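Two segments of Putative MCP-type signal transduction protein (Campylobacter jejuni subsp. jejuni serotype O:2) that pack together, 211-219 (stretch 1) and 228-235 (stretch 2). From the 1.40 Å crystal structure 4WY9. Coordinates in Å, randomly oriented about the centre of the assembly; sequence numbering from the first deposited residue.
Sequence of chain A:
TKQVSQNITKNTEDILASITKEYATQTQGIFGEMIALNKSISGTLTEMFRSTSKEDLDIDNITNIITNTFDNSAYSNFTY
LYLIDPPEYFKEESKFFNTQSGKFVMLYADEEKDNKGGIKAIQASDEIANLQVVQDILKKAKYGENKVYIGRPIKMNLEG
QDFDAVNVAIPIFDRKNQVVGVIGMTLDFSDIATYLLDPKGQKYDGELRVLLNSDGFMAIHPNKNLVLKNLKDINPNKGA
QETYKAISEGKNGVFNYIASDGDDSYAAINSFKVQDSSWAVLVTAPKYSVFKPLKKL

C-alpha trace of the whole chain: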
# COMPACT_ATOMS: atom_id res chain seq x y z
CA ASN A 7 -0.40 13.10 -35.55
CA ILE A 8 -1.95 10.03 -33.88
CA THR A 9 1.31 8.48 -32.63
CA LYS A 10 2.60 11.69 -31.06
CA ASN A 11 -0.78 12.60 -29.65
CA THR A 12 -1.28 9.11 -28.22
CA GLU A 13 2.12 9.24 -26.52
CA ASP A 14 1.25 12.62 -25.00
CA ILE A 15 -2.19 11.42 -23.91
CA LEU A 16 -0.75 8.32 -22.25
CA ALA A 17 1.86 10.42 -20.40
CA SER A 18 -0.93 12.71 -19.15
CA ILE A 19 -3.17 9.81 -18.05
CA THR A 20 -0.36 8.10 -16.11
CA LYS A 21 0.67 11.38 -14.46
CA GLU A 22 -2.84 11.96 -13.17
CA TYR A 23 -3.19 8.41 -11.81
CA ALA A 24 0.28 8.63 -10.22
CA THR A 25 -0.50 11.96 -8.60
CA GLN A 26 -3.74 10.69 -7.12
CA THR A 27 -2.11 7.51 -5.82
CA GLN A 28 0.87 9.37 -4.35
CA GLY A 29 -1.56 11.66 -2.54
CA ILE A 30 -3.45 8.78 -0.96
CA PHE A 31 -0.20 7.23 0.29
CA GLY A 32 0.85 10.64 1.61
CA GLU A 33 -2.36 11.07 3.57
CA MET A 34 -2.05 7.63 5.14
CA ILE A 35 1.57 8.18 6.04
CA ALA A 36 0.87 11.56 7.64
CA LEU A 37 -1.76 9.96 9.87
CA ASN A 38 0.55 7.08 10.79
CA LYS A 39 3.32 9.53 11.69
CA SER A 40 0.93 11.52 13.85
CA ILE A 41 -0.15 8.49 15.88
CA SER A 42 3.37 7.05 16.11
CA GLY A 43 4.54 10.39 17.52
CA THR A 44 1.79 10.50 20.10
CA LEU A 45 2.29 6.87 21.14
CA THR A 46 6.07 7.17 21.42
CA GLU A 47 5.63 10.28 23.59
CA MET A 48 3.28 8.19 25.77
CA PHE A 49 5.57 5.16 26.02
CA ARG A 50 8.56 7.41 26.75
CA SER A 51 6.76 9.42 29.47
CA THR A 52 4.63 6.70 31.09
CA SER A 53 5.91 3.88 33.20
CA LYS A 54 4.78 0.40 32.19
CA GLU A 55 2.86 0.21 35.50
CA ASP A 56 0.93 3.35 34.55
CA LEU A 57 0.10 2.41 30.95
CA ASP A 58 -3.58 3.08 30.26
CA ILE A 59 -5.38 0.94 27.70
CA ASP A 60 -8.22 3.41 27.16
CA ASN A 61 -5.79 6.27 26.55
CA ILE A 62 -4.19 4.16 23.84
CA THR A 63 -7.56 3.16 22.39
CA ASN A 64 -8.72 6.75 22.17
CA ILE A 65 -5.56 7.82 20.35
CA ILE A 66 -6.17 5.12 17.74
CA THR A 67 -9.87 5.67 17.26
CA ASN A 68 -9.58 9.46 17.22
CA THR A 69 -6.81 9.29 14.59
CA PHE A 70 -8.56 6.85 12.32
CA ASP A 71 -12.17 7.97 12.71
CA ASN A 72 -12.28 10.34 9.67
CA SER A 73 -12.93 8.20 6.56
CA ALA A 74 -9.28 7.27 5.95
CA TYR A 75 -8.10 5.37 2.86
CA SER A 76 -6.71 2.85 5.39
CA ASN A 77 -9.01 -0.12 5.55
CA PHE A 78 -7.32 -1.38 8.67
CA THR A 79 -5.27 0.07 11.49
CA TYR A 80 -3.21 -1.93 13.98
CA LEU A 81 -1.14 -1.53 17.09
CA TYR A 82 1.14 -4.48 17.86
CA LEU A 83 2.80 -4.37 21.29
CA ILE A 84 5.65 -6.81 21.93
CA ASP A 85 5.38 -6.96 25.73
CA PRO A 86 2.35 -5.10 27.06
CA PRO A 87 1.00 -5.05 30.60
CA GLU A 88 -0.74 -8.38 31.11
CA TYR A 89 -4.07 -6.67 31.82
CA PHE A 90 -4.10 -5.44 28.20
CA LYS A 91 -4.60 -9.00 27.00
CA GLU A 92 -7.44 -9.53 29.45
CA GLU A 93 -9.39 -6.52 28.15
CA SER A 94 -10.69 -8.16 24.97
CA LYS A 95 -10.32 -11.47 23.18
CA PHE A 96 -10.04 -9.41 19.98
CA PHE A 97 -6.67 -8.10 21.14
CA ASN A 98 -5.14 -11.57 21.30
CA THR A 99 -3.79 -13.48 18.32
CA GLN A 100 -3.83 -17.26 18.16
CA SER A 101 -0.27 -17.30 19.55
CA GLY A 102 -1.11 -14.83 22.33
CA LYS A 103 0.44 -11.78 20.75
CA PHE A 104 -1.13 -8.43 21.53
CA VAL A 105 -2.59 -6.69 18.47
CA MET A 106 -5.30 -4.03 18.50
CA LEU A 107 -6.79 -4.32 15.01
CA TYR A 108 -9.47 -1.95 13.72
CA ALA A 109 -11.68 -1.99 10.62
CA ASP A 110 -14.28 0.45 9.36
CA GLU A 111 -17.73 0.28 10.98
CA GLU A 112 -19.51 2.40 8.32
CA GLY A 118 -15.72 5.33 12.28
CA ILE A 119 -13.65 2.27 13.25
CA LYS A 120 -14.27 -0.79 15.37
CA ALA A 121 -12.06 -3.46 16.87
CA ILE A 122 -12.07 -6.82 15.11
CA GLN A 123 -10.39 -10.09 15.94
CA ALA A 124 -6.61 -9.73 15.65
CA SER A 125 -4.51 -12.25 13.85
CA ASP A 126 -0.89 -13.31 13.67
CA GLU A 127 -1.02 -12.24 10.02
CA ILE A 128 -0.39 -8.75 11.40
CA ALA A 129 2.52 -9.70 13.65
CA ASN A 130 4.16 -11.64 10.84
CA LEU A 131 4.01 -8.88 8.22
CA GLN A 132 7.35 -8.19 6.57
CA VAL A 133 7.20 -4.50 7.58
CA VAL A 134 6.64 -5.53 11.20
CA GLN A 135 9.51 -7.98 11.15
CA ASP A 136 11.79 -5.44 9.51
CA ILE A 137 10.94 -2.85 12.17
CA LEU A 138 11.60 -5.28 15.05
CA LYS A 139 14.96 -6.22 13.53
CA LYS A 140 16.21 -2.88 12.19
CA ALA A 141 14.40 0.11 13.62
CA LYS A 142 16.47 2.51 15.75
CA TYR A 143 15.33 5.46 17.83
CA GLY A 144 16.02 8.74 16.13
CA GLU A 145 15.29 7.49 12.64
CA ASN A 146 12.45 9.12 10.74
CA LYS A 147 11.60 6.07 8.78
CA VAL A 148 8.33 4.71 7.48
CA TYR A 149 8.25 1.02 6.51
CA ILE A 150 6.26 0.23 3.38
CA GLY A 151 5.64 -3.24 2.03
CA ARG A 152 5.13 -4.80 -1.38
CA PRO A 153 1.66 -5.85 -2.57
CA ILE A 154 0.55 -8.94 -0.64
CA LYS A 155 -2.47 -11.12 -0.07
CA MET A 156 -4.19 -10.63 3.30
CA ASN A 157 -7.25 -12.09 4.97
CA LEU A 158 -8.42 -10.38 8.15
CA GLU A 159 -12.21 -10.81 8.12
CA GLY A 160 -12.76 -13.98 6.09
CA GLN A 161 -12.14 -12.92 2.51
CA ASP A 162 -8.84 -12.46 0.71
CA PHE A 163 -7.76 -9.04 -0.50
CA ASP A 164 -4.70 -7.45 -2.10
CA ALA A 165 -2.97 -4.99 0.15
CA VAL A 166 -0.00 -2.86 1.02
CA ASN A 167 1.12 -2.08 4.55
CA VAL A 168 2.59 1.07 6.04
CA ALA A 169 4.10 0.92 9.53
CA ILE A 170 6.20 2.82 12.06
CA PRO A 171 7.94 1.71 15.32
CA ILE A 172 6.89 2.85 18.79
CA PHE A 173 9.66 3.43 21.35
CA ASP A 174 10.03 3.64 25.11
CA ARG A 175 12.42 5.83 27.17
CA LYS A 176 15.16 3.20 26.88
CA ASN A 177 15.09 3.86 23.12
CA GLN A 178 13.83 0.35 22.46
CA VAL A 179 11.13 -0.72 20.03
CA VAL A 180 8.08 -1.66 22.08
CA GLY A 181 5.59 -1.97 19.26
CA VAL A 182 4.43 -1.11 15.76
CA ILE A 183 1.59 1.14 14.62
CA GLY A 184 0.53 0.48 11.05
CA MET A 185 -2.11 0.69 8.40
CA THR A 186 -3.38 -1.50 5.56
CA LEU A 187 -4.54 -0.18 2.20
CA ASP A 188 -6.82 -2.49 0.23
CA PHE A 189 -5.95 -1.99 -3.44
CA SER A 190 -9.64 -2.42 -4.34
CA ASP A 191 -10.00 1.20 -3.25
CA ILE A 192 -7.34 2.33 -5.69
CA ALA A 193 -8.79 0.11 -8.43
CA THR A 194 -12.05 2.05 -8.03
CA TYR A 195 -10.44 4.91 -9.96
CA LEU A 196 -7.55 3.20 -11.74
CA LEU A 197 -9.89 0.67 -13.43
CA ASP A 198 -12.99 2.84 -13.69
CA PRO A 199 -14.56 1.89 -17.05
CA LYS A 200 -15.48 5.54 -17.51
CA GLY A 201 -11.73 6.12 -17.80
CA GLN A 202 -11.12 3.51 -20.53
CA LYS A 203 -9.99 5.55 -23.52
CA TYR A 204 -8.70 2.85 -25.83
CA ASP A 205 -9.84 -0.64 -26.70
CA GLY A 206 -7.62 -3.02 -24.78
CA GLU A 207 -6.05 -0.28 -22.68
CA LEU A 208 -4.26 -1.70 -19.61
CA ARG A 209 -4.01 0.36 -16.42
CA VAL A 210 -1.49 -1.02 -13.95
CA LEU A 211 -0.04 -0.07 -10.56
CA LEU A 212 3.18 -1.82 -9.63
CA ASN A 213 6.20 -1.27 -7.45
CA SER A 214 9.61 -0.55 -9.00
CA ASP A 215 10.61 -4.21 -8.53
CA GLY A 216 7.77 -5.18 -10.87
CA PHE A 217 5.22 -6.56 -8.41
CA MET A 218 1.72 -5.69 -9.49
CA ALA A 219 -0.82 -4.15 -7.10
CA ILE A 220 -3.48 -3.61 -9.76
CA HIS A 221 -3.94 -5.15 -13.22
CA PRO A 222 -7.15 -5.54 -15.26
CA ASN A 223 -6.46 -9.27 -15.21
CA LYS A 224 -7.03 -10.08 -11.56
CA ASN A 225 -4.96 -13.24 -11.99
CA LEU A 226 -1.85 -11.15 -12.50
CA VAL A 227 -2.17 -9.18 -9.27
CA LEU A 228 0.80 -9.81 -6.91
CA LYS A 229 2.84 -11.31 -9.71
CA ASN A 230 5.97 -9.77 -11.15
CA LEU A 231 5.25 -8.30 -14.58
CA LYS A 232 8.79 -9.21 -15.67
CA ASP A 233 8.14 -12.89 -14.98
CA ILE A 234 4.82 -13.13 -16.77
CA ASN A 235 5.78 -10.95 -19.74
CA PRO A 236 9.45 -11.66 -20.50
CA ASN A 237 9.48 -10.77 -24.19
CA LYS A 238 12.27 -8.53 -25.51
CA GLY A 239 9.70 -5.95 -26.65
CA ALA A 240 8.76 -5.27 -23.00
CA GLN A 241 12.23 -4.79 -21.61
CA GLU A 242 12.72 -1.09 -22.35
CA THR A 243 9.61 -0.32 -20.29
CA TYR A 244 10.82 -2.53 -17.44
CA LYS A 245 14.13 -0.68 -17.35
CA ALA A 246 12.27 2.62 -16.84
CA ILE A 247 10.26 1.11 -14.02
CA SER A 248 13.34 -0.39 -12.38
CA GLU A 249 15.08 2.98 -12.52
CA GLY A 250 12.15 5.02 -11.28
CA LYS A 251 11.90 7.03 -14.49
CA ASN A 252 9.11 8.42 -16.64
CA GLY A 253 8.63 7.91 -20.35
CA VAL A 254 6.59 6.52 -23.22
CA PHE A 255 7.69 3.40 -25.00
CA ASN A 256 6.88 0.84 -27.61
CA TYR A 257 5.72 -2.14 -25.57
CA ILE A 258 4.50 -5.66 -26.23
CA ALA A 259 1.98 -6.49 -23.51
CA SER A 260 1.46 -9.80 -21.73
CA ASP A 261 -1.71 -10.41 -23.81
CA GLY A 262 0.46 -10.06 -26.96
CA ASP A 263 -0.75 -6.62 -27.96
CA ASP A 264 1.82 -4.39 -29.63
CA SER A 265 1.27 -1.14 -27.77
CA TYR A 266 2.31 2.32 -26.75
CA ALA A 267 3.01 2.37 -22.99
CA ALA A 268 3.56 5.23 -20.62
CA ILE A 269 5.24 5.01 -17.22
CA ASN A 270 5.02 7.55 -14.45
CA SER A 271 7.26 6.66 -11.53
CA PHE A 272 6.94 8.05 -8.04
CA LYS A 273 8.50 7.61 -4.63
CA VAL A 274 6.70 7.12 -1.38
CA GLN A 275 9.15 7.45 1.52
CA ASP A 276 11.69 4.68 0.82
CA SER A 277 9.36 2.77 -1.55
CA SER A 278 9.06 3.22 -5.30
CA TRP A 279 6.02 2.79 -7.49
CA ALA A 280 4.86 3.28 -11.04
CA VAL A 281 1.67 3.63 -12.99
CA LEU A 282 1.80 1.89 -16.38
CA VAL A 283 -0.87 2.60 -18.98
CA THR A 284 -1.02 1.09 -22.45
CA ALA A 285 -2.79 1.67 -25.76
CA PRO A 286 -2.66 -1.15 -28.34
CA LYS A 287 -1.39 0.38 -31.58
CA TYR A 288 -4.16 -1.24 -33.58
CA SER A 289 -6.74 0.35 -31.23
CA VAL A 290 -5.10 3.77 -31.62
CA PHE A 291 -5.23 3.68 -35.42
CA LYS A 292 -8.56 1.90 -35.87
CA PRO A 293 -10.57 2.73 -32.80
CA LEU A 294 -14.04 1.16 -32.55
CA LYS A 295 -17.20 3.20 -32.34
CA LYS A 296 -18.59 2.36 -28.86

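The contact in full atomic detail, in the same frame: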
# COMPACT_ATOMS: atom_id res chain seq x y z
N LEU A 211 -0.85 -0.63 -11.65
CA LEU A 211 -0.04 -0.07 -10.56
C LEU A 211 0.93 -1.15 -10.11
O LEU A 211 0.49 -2.25 -9.80
CB LEU A 211 -0.88 0.41 -9.40
CG LEU A 211 -0.15 0.93 -8.18
CD1 LEU A 211 0.62 2.20 -8.49
CD2 LEU A 211 -1.10 1.16 -7.01
N LEU A 212 2.21 -0.84 -10.07
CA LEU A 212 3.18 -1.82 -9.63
C LEU A 212 4.30 -1.15 -8.89
O LEU A 212 4.50 0.07 -9.01
CB LEU A 212 3.68 -2.66 -10.80
CG LEU A 212 4.56 -2.14 -11.90
CD1 LEU A 212 4.89 -3.22 -12.90
CD2 LEU A 212 3.99 -0.94 -12.64
N ASN A 213 5.05 -1.90 -8.08
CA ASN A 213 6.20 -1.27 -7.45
C ASN A 213 7.41 -1.33 -8.40
O ASN A 213 7.33 -1.96 -9.47
CB ASN A 213 6.48 -1.83 -6.04
CG ASN A 213 7.02 -3.24 -6.01
OD1 ASN A 213 7.39 -3.82 -7.02
ND2 ASN A 213 7.13 -3.77 -4.79
N SER A 214 8.50 -0.67 -8.06
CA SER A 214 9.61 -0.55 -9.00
C SER A 214 10.27 -1.92 -9.27
O SER A 214 10.93 -2.09 -10.28
CB SER A 214 10.65 0.45 -8.49
OG SER A 214 11.24 0.03 -7.28
N ASP A 215 10.10 -2.87 -8.35
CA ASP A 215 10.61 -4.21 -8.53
C ASP A 215 9.80 -5.02 -9.54
O ASP A 215 10.23 -6.08 -9.98
CB ASP A 215 10.70 -4.96 -7.19
CG ASP A 215 11.70 -4.36 -6.24
OD1 ASP A 215 12.82 -4.04 -6.70
OD2 ASP A 215 11.40 -4.21 -5.04
N GLY A 216 8.61 -4.51 -9.90
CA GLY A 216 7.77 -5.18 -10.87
C GLY A 216 6.54 -5.86 -10.33
O GLY A 216 5.74 -6.39 -11.11
N PHE A 217 6.34 -5.87 -9.00
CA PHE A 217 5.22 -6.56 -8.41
C PHE A 217 3.94 -5.77 -8.55
O PHE A 217 3.86 -4.62 -8.12
CB PHE A 217 5.51 -6.91 -6.95
CG PHE A 217 6.61 -7.88 -6.78
CD1 PHE A 217 6.45 -9.22 -7.13
CD2 PHE A 217 7.84 -7.46 -6.30
CE1 PHE A 217 7.49 -10.10 -6.98
CE2 PHE A 217 8.90 -8.37 -6.15
CZ PHE A 217 8.73 -9.67 -6.51
N MET A 218 2.93 -6.38 -9.16
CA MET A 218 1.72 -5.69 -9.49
C MET A 218 0.71 -5.62 -8.34
O MET A 218 0.39 -6.62 -7.72
CB MET A 218 1.08 -6.31 -10.71
CG MET A 218 1.91 -6.03 -11.98
SD MET A 218 1.25 -6.82 -13.45
CE MET A 218 1.79 -8.50 -13.19
N ALA A 219 0.24 -4.42 -8.07
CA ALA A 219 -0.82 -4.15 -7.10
C ALA A 219 -2.18 -4.19 -7.76
O ALA A 219 -3.17 -4.64 -7.16
CB ALA A 219 -0.58 -2.79 -6.50
N LEU A 228 -0.28 -9.29 -7.77
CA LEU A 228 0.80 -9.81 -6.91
C LEU A 228 1.94 -10.45 -7.64
O LEU A 228 3.00 -10.70 -7.06
CB LEU A 228 0.26 -10.75 -5.81
CG LEU A 228 -0.91 -10.28 -4.96
CD1 LEU A 228 -1.17 -11.28 -3.85
CD2 LEU A 228 -0.65 -8.87 -4.39
N LYS A 229 1.77 -10.74 -8.94
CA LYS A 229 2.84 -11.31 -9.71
C LYS A 229 3.81 -10.25 -10.17
O LYS A 229 3.49 -9.05 -10.18
CB LYS A 229 2.29 -12.13 -10.89
CG LYS A 229 1.40 -13.29 -10.41
CD LYS A 229 0.89 -14.16 -11.55
CE LYS A 229 0.19 -15.42 -11.02
NZ LYS A 229 -0.86 -15.11 -10.02
N ASN A 230 5.01 -10.68 -10.56
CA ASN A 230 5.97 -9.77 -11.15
C ASN A 230 5.77 -9.70 -12.64
O ASN A 230 5.81 -10.72 -13.34
CB ASN A 230 7.39 -10.18 -10.81
CG ASN A 230 8.37 -9.06 -10.96
OD1 ASN A 230 8.52 -8.50 -12.06
ND2 ASN A 230 8.92 -8.60 -9.87
N LEU A 231 5.53 -8.49 -13.16
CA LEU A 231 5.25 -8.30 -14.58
C LEU A 231 6.40 -8.84 -15.42
O LEU A 231 6.19 -9.38 -16.51
CB LEU A 231 4.98 -6.82 -14.86
CG LEU A 231 4.68 -6.45 -16.32
CD1 LEU A 231 3.53 -7.26 -16.85
CD2 LEU A 231 4.37 -4.98 -16.38
N LYS A 232 7.62 -8.74 -14.91
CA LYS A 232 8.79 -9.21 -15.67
C LYS A 232 8.79 -10.72 -15.85
O LYS A 232 9.33 -11.22 -16.82
CB LYS A 232 10.08 -8.72 -15.02
CG LYS A 232 10.12 -7.22 -14.85
CD LYS A 232 11.45 -6.71 -14.33
CE LYS A 232 11.66 -7.13 -12.87
NZ LYS A 232 12.71 -6.24 -12.26
N ASP A 233 8.22 -11.44 -14.90
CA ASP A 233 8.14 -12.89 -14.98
C ASP A 233 7.09 -13.38 -15.95
O ASP A 233 7.25 -14.41 -16.60
CB ASP A 233 7.86 -13.49 -13.61
CG ASP A 233 8.96 -13.28 -12.61
OD1 ASP A 233 10.14 -13.17 -13.02
OD2 ASP A 233 8.65 -13.24 -11.40
N ILE A 234 5.95 -12.68 -15.97
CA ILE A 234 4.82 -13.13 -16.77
C ILE A 234 4.83 -12.57 -18.18
O ILE A 234 4.12 -13.06 -19.04
CB ILE A 234 3.49 -12.86 -16.05
CG1 ILE A 234 3.28 -11.39 -15.87
CG2 ILE A 234 3.46 -13.58 -14.67
CD1 ILE A 234 2.27 -10.84 -16.77
N ASN A 235 5.67 -11.57 -18.41
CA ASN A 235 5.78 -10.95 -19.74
C ASN A 235 7.26 -10.71 -20.08
O ASN A 235 7.72 -9.59 -20.11
CB ASN A 235 4.98 -9.65 -19.83
CG ASN A 235 4.93 -9.12 -21.23
OD1 ASN A 235 4.90 -9.89 -22.20
ND2 ASN A 235 4.91 -7.78 -21.37
O HOH W 1 11.33 -3.81 -12.39
O HOH W 2 12.95 -7.77 -9.84

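The contact is chiefly a backbone pairing, in which the chain leaving a hairpin turn is hydrogen-bonded to the segment leading into a short helix, reinforced by an asparagine that binds both sides and by a small apolar cluster. Stretch 1 reverses direction through a type I turn from N213 to G216, and the returning arm runs alongside L228 to L231. F217 and N230 form a single beta bridge, their CA atoms 4.3 Å apart. Around it, M218 N donates to K229 O (2.9 Å) and L231 N to G216 O (2.9 Å), both nearly linear, while L228 N donates to M218 O at 2.8 Å. The close backbones also bring N230 CA to 3.4 Å from G216 O, a CA-H...O contact.

N230 links the turn to the helix. Its ND2 donates to D215 O (2.8 Å), and its OD1 accepts from K232 N (3.0 Å), capping the first turn of helix 231-234. The fit requires glycine at 216: an ideal CB there would lie 2.3 Å from N230 OD1, and the backbone angles would also jam it against the preceding carbonyl. K232 reaches back to the turn, where its NZ makes a weak hydrogen bond to D215 O (3.4 Å); one water joins NZ to S214 O and a second joins it to D215 O.

Within stretch 1, F217 N donates to N213 OD1 (3.0 Å), tying the turn to the returning arm. The F217 ring places one face over the amide of N230, with CZ 3.5 Å from ND2. Apolar packing centres on M218, whose side chain is extended at chi2 and bends at chi3 (m), with CE 4.0 Å from L231 CB and 4.2 Å from I234 CG1. L212 CD1 meets L231 CD2 at 3.9 Å, so L231 packs against side chains from both arms of the hairpin.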